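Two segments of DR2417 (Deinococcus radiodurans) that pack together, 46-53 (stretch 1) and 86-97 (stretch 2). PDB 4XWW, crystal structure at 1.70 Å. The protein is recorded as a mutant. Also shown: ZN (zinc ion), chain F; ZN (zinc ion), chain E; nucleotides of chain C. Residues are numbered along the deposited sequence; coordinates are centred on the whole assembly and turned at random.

Stretch 1 (46-53) VDGGLAFP
Stretch 2, residues 86-97: HEDHIGGLPYIF

The most unusual feature of this contact is how much of it is made by backbone without side chains: Gly48 and Gly49 lie against Gly91 and Gly92, and the nearest CA pair across the stretches, Gly49 CA to His89 CA, is 3.6 Å apart. Ideal CB positions show how little room remains. One on Gly48 would sit 2.3 Å from Leu93 CD2, one on Gly49 1.8 Å from Asp88 O, one on Gly91 2.4 Å from Leu50 CG, and one on Gly92 2.7 Å from Gly49 O.

Residues 47-53 of stretch 1 run as an irregular, mostly extended segment; Asp47 has a positive phi (78/165), followed by Gly48 at -155/70, Gly49 at -79/163 and Leu50 at -104/168. In stretch 2, His86 N-caps a short helix that begins at Glu87. A type I turn from Ile90 to Leu93, with Gly91 at -67/-21 and Gly92 at -89/-6, then leads toward a second helical segment that continues to Phe97.

Three backbone hydrogen bonds set the register. Gly48 N donates to His89 O (2.7 Å, 160°), Leu50 N to Glu87 O (3.0 Å, 174°), and Gly92 N to Gly48 O (2.7 Å, 131°, the most bent). The pairs Gly48-His89 and Leu50-Glu87 step in opposite senses along the two stretches. Glu87 O also accepts from Gly91 N at 2.9 Å, so it accepts one bond from within its own stretch and one from the other. Between these bonds, Gly49 CA approaches Asp88 O at 3.3 Å (157° at H) and Asp88 CA approaches Leu50 O at 3.3 Å (149°), both CA-H...O contacts. Gly49 O is buried without a polar partner.

The side-chain hydrogen bond runs from His89 ND1 to Asp47 OD2 (2.8 Å, 158°), with the carboxylate oxygen at the ring edge, near its plane. Asp47 is m (chi2 -12°) and His89 m (chi2 -103°). This leaves His89 NE2 to bind the chain F zinc at 2.2 Å; Asp88 OD2, from a p rotamer, binds the same ion at 2.2 Å. The carboxylate thus holds the His89 ring by ND1 while NE2 binds the zinc.

Side-chain packing surrounds this core. Leu50 (p, p) places CD2 3.7 Å from Gly91 CA; the same methyl carbon, Leu50 CD2, is 3.4 Å from Glu87 OE1, a van der Waals contact with a polar atom. Ile96 (m, t) brings CD1 to 3.9 Å from Gly48 CA. Phe52 (m, chi2 -78°) reaches Glu87 CB with CZ at 4.4 Å; U3 O2 lies over one face of its ring. Glu87 N donates to U4 OP2 (2.6 Å, 172°), tying the helix start to the nucleotide.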

ATOM      1  N   VAL A  46      10.246 -28.745   8.353  1.00 19.95           N
ATOM      2  CA  VAL A  46       9.147 -28.679   7.400  1.00 19.04           C
ATOM      3  C   VAL A  46       9.214 -27.359   6.629  1.00 26.20           C
ATOM      4  O   VAL A  46       9.171 -26.293   7.239  1.00 22.59           O
ATOM      5  CB  VAL A  46       7.793 -28.825   8.102  1.00 18.66           C
ATOM      6  CG1 VAL A  46       6.644 -28.699   7.085  1.00 21.19           C
ATOM      7  CG2 VAL A  46       7.717 -30.178   8.843  1.00 21.30           C
ATOM      8  N   ASP A  47       9.488 -27.458   5.335  1.00 23.60           N
ATOM      9  CA  ASP A  47       9.449 -26.334   4.408  1.00 18.41           C
ATOM     10  C   ASP A  47      10.694 -25.452   4.530  1.00 29.64           C
ATOM     11  O   ASP A  47      11.441 -25.556   5.499  1.00 23.65           O
ATOM     12  CB  ASP A  47       8.150 -25.541   4.556  1.00 20.07           C
ATOM     13  CG  ASP A  47       6.963 -26.261   3.936  1.00 26.40           C
ATOM     14  OD1 ASP A  47       7.188 -27.248   3.209  1.00 23.92           O
ATOM     15  OD2 ASP A  47       5.813 -25.846   4.172  1.00 27.13           O
ATOM     16  N   GLY A  48      10.911 -24.592   3.542  1.00 25.51           N
ATOM     17  CA  GLY A  48      11.988 -23.618   3.580  1.00 24.20           C
ATOM     18  C   GLY A  48      11.669 -22.426   2.700  1.00 21.09           C
ATOM     19  O   GLY A  48      12.280 -22.249   1.654  1.00 23.00           O
ATOM     20  N   GLY A  49      10.700 -21.622   3.117  1.00 22.43           N
ATOM     21  CA  GLY A  49      10.190 -20.528   2.312  1.00 19.41           C
ATOM     22  C   GLY A  49      11.011 -19.253   2.255  1.00 24.67           C
ATOM     23  O   GLY A  49      11.891 -19.032   3.081  1.00 23.15           O
ATOM     24  N   LEU A  50      10.719 -18.417   1.263  1.00 19.93           N
ATOM     25  CA  LEU A  50      11.176 -17.025   1.273  1.00 26.41           C
ATOM     26  C   LEU A  50      10.008 -16.097   1.627  1.00 19.80           C
ATOM     27  O   LEU A  50       8.833 -16.504   1.623  1.00 18.93           O
ATOM     28  CB  LEU A  50      11.783 -16.631  -0.079  1.00 19.46           C
ATOM     29  CG  LEU A  50      10.922 -16.684  -1.360  1.00 21.52           C
ATOM     30  CD1 LEU A  50       9.854 -15.580  -1.457  1.00 22.58           C
ATOM     31  CD2 LEU A  50      11.831 -16.663  -2.597  1.00 25.01           C
ATOM     32  N   ALA A  51      10.331 -14.839   1.904  1.00 24.20           N
ATOM     33  CA  ALA A  51       9.310 -13.816   2.072  1.00 24.71           C
ATOM     34  C   ALA A  51       9.601 -12.646   1.150  1.00 26.72           C
ATOM     35  O   ALA A  51      10.730 -12.450   0.693  1.00 22.88           O
ATOM     36  CB  ALA A  51       9.237 -13.354   3.525  1.00 24.80           C
ATOM     37  N   PHE A  52       8.565 -11.872   0.869  1.00 30.53           N
ATOM     38  CA  PHE A  52       8.724 -10.725  -0.009  1.00 34.53           C
ATOM     39  C   PHE A  52       8.906  -9.486   0.814  1.00 24.92           C
ATOM     40  O   PHE A  52       8.346  -9.384   1.900  1.00 29.14           O
ATOM     41  CB  PHE A  52       7.535 -10.616  -0.948  1.00 31.72           C
ATOM     42  CG  PHE A  52       7.449 -11.763  -1.899  1.00 39.55           C
ATOM     43  CD1 PHE A  52       8.266 -11.807  -3.012  1.00 48.83           C
ATOM     44  CD2 PHE A  52       6.606 -12.832  -1.646  1.00 40.29           C
ATOM     45  CE1 PHE A  52       8.222 -12.874  -3.881  1.00 52.25           C
ATOM     46  CE2 PHE A  52       6.551 -13.904  -2.515  1.00 41.65           C
ATOM     47  CZ  PHE A  52       7.363 -13.923  -3.635  1.00 45.27           C
ATOM     48  N   PRO A  53       9.749  -8.559   0.325  1.00 27.20           N
ATOM     49  CA  PRO A  53      10.101  -7.360   1.079  1.00 33.73           C
ATOM     50  C   PRO A  53       8.925  -6.415   1.227  1.00 36.49           C
ATOM     51  O   PRO A  53       8.113  -6.316   0.311  1.00 31.46           O
ATOM     52  CB  PRO A  53      11.207  -6.715   0.231  1.00 36.10           C
ATOM     53  CG  PRO A  53      11.063  -7.305  -1.127  1.00 42.67           C
ATOM     54  CD  PRO A  53      10.547  -8.692  -0.908  1.00 34.71           C
ATOM     55  N   HIS A  86       4.749 -23.522  -3.409  1.00 18.03           N
ATOM     56  CA  HIS A  86       4.689 -22.040  -3.342  1.00 19.15           C
ATOM     57  C   HIS A  86       6.011 -21.468  -2.843  1.00 19.82           C
ATOM     58  O   HIS A  86       6.694 -22.077  -2.022  1.00 20.87           O
ATOM     59  CB  HIS A  86       3.550 -21.552  -2.433  1.00 18.43           C
ATOM     60  CG  HIS A  86       2.230 -21.458  -3.118  1.00 16.23           C
ATOM     61  ND1 HIS A  86       1.033 -21.634  -2.462  1.00 15.71           N
ATOM     62  CD2 HIS A  86       1.910 -21.213  -4.413  1.00 17.89           C
ATOM     63  CE1 HIS A  86       0.033 -21.500  -3.313  1.00 18.98           C
ATOM     64  NE2 HIS A  86       0.542 -21.229  -4.504  1.00 17.47           N
ATOM     65  N   GLU A  87       6.358 -20.270  -3.314  1.00 18.77           N
ATOM     66  CA  GLU A  87       7.621 -19.648  -2.955  1.00 20.62           C
ATOM     67  C   GLU A  87       7.762 -19.367  -1.470  1.00 16.62           C
ATOM     68  O   GLU A  87       8.873 -19.356  -0.974  1.00 20.07           O
ATOM     69  CB  GLU A  87       7.815 -18.343  -3.738  1.00 25.24           C
ATOM     70  CG  GLU A  87       8.174 -18.573  -5.206  1.00 25.35           C
ATOM     71  CD  GLU A  87       9.589 -19.042  -5.436  1.00 39.79           C
ATOM     72  OE1 GLU A  87      10.395 -19.048  -4.491  1.00 40.79           O
ATOM     73  OE2 GLU A  87       9.893 -19.403  -6.586  1.00 55.50           O
ATOM     74  N   ASP A  88       6.666 -19.142  -0.756  1.00 15.98           N
ATOM     75  CA  ASP A  88       6.829 -18.929   0.687  1.00 20.28           C
ATOM     76  C   ASP A  88       6.942 -20.245   1.458  1.00 22.79           C
ATOM     77  O   ASP A  88       6.965 -20.246   2.695  1.00 20.34           O
ATOM     78  CB  ASP A  88       5.684 -18.079   1.258  1.00 21.35           C
ATOM     79  CG  ASP A  88       4.360 -18.788   1.243  1.00 28.27           C
ATOM     80  OD1 ASP A  88       4.045 -19.428   0.220  1.00 28.84           O
ATOM     81  OD2 ASP A  88       3.631 -18.674   2.253  1.00 26.02           O
ATOM     82  N   HIS A  89       7.063 -21.363   0.731  1.00 18.78           N
ATOM     83  CA  HIS A  89       7.410 -22.629   1.368  1.00 19.57           C
ATOM     84  C   HIS A  89       8.661 -23.288   0.792  1.00 19.93           C
ATOM     85  O   HIS A  89       9.283 -24.079   1.482  1.00 19.75           O
ATOM     86  CB  HIS A  89       6.219 -23.593   1.301  1.00 19.02           C
ATOM     87  CG  HIS A  89       5.004 -23.056   1.996  1.00 19.02           C
ATOM     88  ND1 HIS A  89       4.613 -23.494   3.246  1.00 21.72           N
ATOM     89  CD2 HIS A  89       4.139 -22.075   1.653  1.00 17.78           C
ATOM     90  CE1 HIS A  89       3.531 -22.832   3.615  1.00 19.04           C
ATOM     91  NE2 HIS A  89       3.223 -21.966   2.669  1.00 20.86           N
ATOM     92  N   ILE A  90       9.055 -22.953  -0.437  1.00 19.66           N
ATOM     93  CA  ILE A  90      10.279 -23.544  -0.983  1.00 18.67           C
ATOM     94  C   ILE A  90      11.351 -22.561  -1.435  1.00 23.39           C
ATOM     95  O   ILE A  90      12.454 -22.974  -1.783  1.00 21.85           O
ATOM     96  CB  ILE A  90       9.976 -24.475  -2.182  1.00 18.73           C
ATOM     97  CG1 ILE A  90       9.310 -23.717  -3.326  1.00 24.25           C
ATOM     98  CG2 ILE A  90       9.052 -25.593  -1.732  1.00 21.76           C
ATOM     99  CD1 ILE A  90       9.436 -24.413  -4.655  1.00 25.32           C
ATOM    100  N   GLY A  91      11.041 -21.269  -1.421  1.00 21.30           N
ATOM    101  CA  GLY A  91      11.946 -20.288  -1.997  1.00 23.28           C
ATOM    102  C   GLY A  91      13.274 -20.080  -1.298  1.00 20.84           C
ATOM    103  O   GLY A  91      14.226 -19.588  -1.906  1.00 26.32           O
ATOM    104  N   GLY A  92      13.342 -20.448  -0.025  1.00 21.01           N
ATOM    105  CA  GLY A  92      14.583 -20.349   0.720  1.00 26.08           C
ATOM    106  C   GLY A  92      15.487 -21.571   0.655  1.00 25.86           C
ATOM    107  O   GLY A  92      16.597 -21.543   1.160  1.00 27.72           O
ATOM    108  N   LEU A  93      15.016 -22.652   0.041  1.00 25.74           N
ATOM    109  CA  LEU A  93      15.774 -23.907   0.061  1.00 24.83           C
ATOM    110  C   LEU A  93      17.182 -23.845  -0.580  1.00 24.56           C
ATOM    111  O   LEU A  93      18.116 -24.447  -0.047  1.00 27.49           O
ATOM    112  CB  LEU A  93      14.932 -25.020  -0.585  1.00 23.48           C
ATOM    113  CG  LEU A  93      13.664 -25.326   0.226  1.00 26.30           C
ATOM    114  CD1 LEU A  93      12.752 -26.326  -0.459  1.00 24.80           C
ATOM    115  CD2 LEU A  93      14.022 -25.821   1.635  1.00 25.40           C
ATOM    116  N   PRO A  94      17.356 -23.111  -1.700  1.00 29.91           N
ATOM    117  CA  PRO A  94      18.718 -22.973  -2.239  1.00 36.19           C
ATOM    118  C   PRO A  94      19.704 -22.402  -1.220  1.00 31.88           C
ATOM    119  O   PRO A  94      20.832 -22.877  -1.093  1.00 36.55           O
ATOM    120  CB  PRO A  94      18.532 -21.991  -3.403  1.00 32.26           C
ATOM    121  CG  PRO A  94      17.133 -22.166  -3.815  1.00 29.35           C
ATOM    122  CD  PRO A  94      16.364 -22.440  -2.566  1.00 26.47           C
ATOM    123  N   TYR A  95      19.253 -21.394  -0.484  1.00 29.29           N
ATOM    124  CA  TYR A  95      20.078 -20.751   0.533  1.00 32.41           C
ATOM    125  C   TYR A  95      20.295 -21.641   1.755  1.00 30.50           C
ATOM    126  O   TYR A  95      21.407 -21.728   2.277  1.00 37.10           O
ATOM    127  CB  TYR A  95      19.440 -19.422   0.939  1.00 30.80           C
ATOM    128  CG  TYR A  95      19.149 -18.550  -0.263  1.00 43.20           C
ATOM    129  CD1 TYR A  95      17.936 -18.649  -0.939  1.00 42.63           C
ATOM    130  CD2 TYR A  95      20.103 -17.660  -0.749  1.00 43.56           C
ATOM    131  CE1 TYR A  95      17.673 -17.863  -2.051  1.00 46.02           C
ATOM    132  CE2 TYR A  95      19.847 -16.874  -1.861  1.00 44.67           C
ATOM    133  CZ  TYR A  95      18.631 -16.980  -2.505  1.00 46.24           C
ATOM    134  OH  TYR A  95      18.366 -16.201  -3.608  1.00 52.43           O
ATOM    135  N   ILE A  96      19.237 -22.316   2.187  1.00 30.97           N
ATOM    136  CA  ILE A  96      19.296 -23.205   3.345  1.00 26.49           C
ATOM    137  C   ILE A  96      20.069 -24.505   3.036  1.00 33.53           C
ATOM    138  O   ILE A  96      20.997 -24.868   3.777  1.00 32.89           O
ATOM    139  CB  ILE A  96      17.856 -23.532   3.856  1.00 25.45           C
ATOM    140  CG1 ILE A  96      17.138 -22.251   4.318  1.00 24.88           C
ATOM    141  CG2 ILE A  96      17.904 -24.617   4.956  1.00 38.06           C
ATOM    142  CD1 ILE A  96      15.635 -22.374   4.442  1.00 24.01           C
ATOM    143  N   PHE A  97      19.713 -25.204   1.956  1.00 35.30           N
ATOM    144  CA  PHE A  97      20.351 -26.498   1.663  1.00 37.49           C
ATOM    145  C   PHE A  97      21.857 -26.356   1.406  1.00 37.61           C
ATOM    146  O   PHE A  97      22.619 -27.271   1.698  1.00 35.84           O
ATOM    147  CB  PHE A  97      19.701 -27.197   0.457  1.00 33.30           C
ATOM    148  CG  PHE A  97      18.337 -27.790   0.734  1.00 31.89           C
ATOM    149  CD1 PHE A  97      17.883 -27.983   2.033  1.00 25.88           C
ATOM    150  CD2 PHE A  97      17.516 -28.175  -0.318  1.00 28.41           C
ATOM    151  CE1 PHE A  97      16.627 -28.533   2.279  1.00 24.96           C
ATOM    152  CE2 PHE A  97      16.253 -28.724  -0.084  1.00 29.47           C
ATOM    153  CZ  PHE A  97      15.812 -28.910   1.221  1.00 25.59           C
TER
HETATM  154 ZN    ZN F 602       2.034 -20.197   2.275  1.00 30.61          ZN
HETATM  155 ZN    ZN E 601       0.619 -21.953  -0.430  1.00 21.63          ZN
ATOM    156  P     U C   4       4.076 -18.610  -6.186  1.00 32.63           P
ATOM    157  OP1   U C   4       3.276 -19.439  -7.114  1.00 51.59           O
ATOM    158  OP2   U C   4       4.688 -19.226  -4.987  1.00 40.02           O
ATOM    159  O5'   U C   4       5.200 -17.914  -7.074  1.00 60.35           O
ATOM    160  C5'   U C   4       5.931 -16.775  -6.599  1.00 58.56           C
ATOM    161  C4'   U C   4       5.374 -15.507  -7.198  1.00 45.63           C
ATOM    162  O4'   U C   4       5.814 -14.380  -6.390  1.00 55.98           O
ATOM    163  C3'   U C   4       5.818 -15.191  -8.625  1.00 57.15           C
ATOM    164  O3'   U C   4       4.942 -15.769  -9.593  1.00 73.05           O
ATOM    165  C2'   U C   4       5.896 -13.668  -8.609  1.00 55.73           C
ATOM    166  O2'   U C   4       4.643 -13.021  -8.671  1.00 59.19           O
ATOM    167  C1'   U C   4       6.460 -13.429  -7.213  1.00 58.03           C
ATOM    168  N1    U C   4       7.908 -13.656  -7.124  1.00 51.35           N
ATOM    169  C2    U C   4       8.731 -12.547  -7.113  1.00 56.80           C
ATOM    170  O2    U C   4       8.307 -11.407  -7.172  1.00 58.71           O
ATOM    171  N3    U C   4      10.072 -12.827  -7.029  1.00 61.06           N
ATOM    172  C4    U C   4      10.664 -14.069  -6.957  1.00 58.03           C
ATOM    173  O4    U C   4      11.890 -14.154  -6.885  1.00 63.48           O
ATOM    174  C5    U C   4       9.744 -15.165  -6.974  1.00 50.20           C
ATOM    175  C6    U C   4       8.430 -14.927  -7.055  1.00 52.94           C
ATOM    176  P     U C   3       0.318 -17.799  -0.889  1.00 29.94           P
ATOM    177  OP1   U C   3      -0.982 -18.506  -0.922  1.00 27.55           O
ATOM    178  OP2   U C   3       1.320 -18.150   0.143  1.00 34.04           O
ATOM    179  O5'   U C   3       0.975 -17.941  -2.331  1.00 29.98           O
ATOM    180  C5'   U C   3       0.298 -17.435  -3.491  1.00 32.79           C
ATOM    181  C4'   U C   3       1.283 -16.731  -4.388  1.00 47.85           C
ATOM    182  O4'   U C   3       1.424 -15.349  -3.960  1.00 58.92           O
ATOM    183  C3'   U C   3       2.688 -17.328  -4.394  1.00 49.04           C
ATOM    184  O3'   U C   3       3.181 -17.382  -5.722  1.00 40.49           O
ATOM    185  C2'   U C   3       3.493 -16.344  -3.551  1.00 53.66           C
ATOM    186  O2'   U C   3       4.863 -16.290  -3.896  1.00 50.29           O
ATOM    187  C1'   U C   3       2.794 -15.027  -3.877  1.00 58.16           C
ATOM    188  N1    U C   3       2.973 -14.007  -2.837  1.00 49.66           N
ATOM    189  C2    U C   3       3.391 -12.752  -3.234  1.00 49.36           C
ATOM    190  O2    U C   3       3.598 -12.461  -4.398  1.00 48.16           O
ATOM    191  N3    U C   3       3.552 -11.850  -2.213  1.00 42.51           N
ATOM    192  C4    U C   3       3.347 -12.066  -0.867  1.00 48.93           C
ATOM    193  O4    U C   3       3.536 -11.146  -0.069  1.00 48.32           O
ATOM    194  C5    U C   3       2.921 -13.391  -0.537  1.00 47.76           C
ATOM    195  C6    U C   3       2.758 -14.295  -1.510  1.00 45.59           C
HETATM  196  O   HOH W   1       0.598 -20.684   0.937  1.00 16.45           O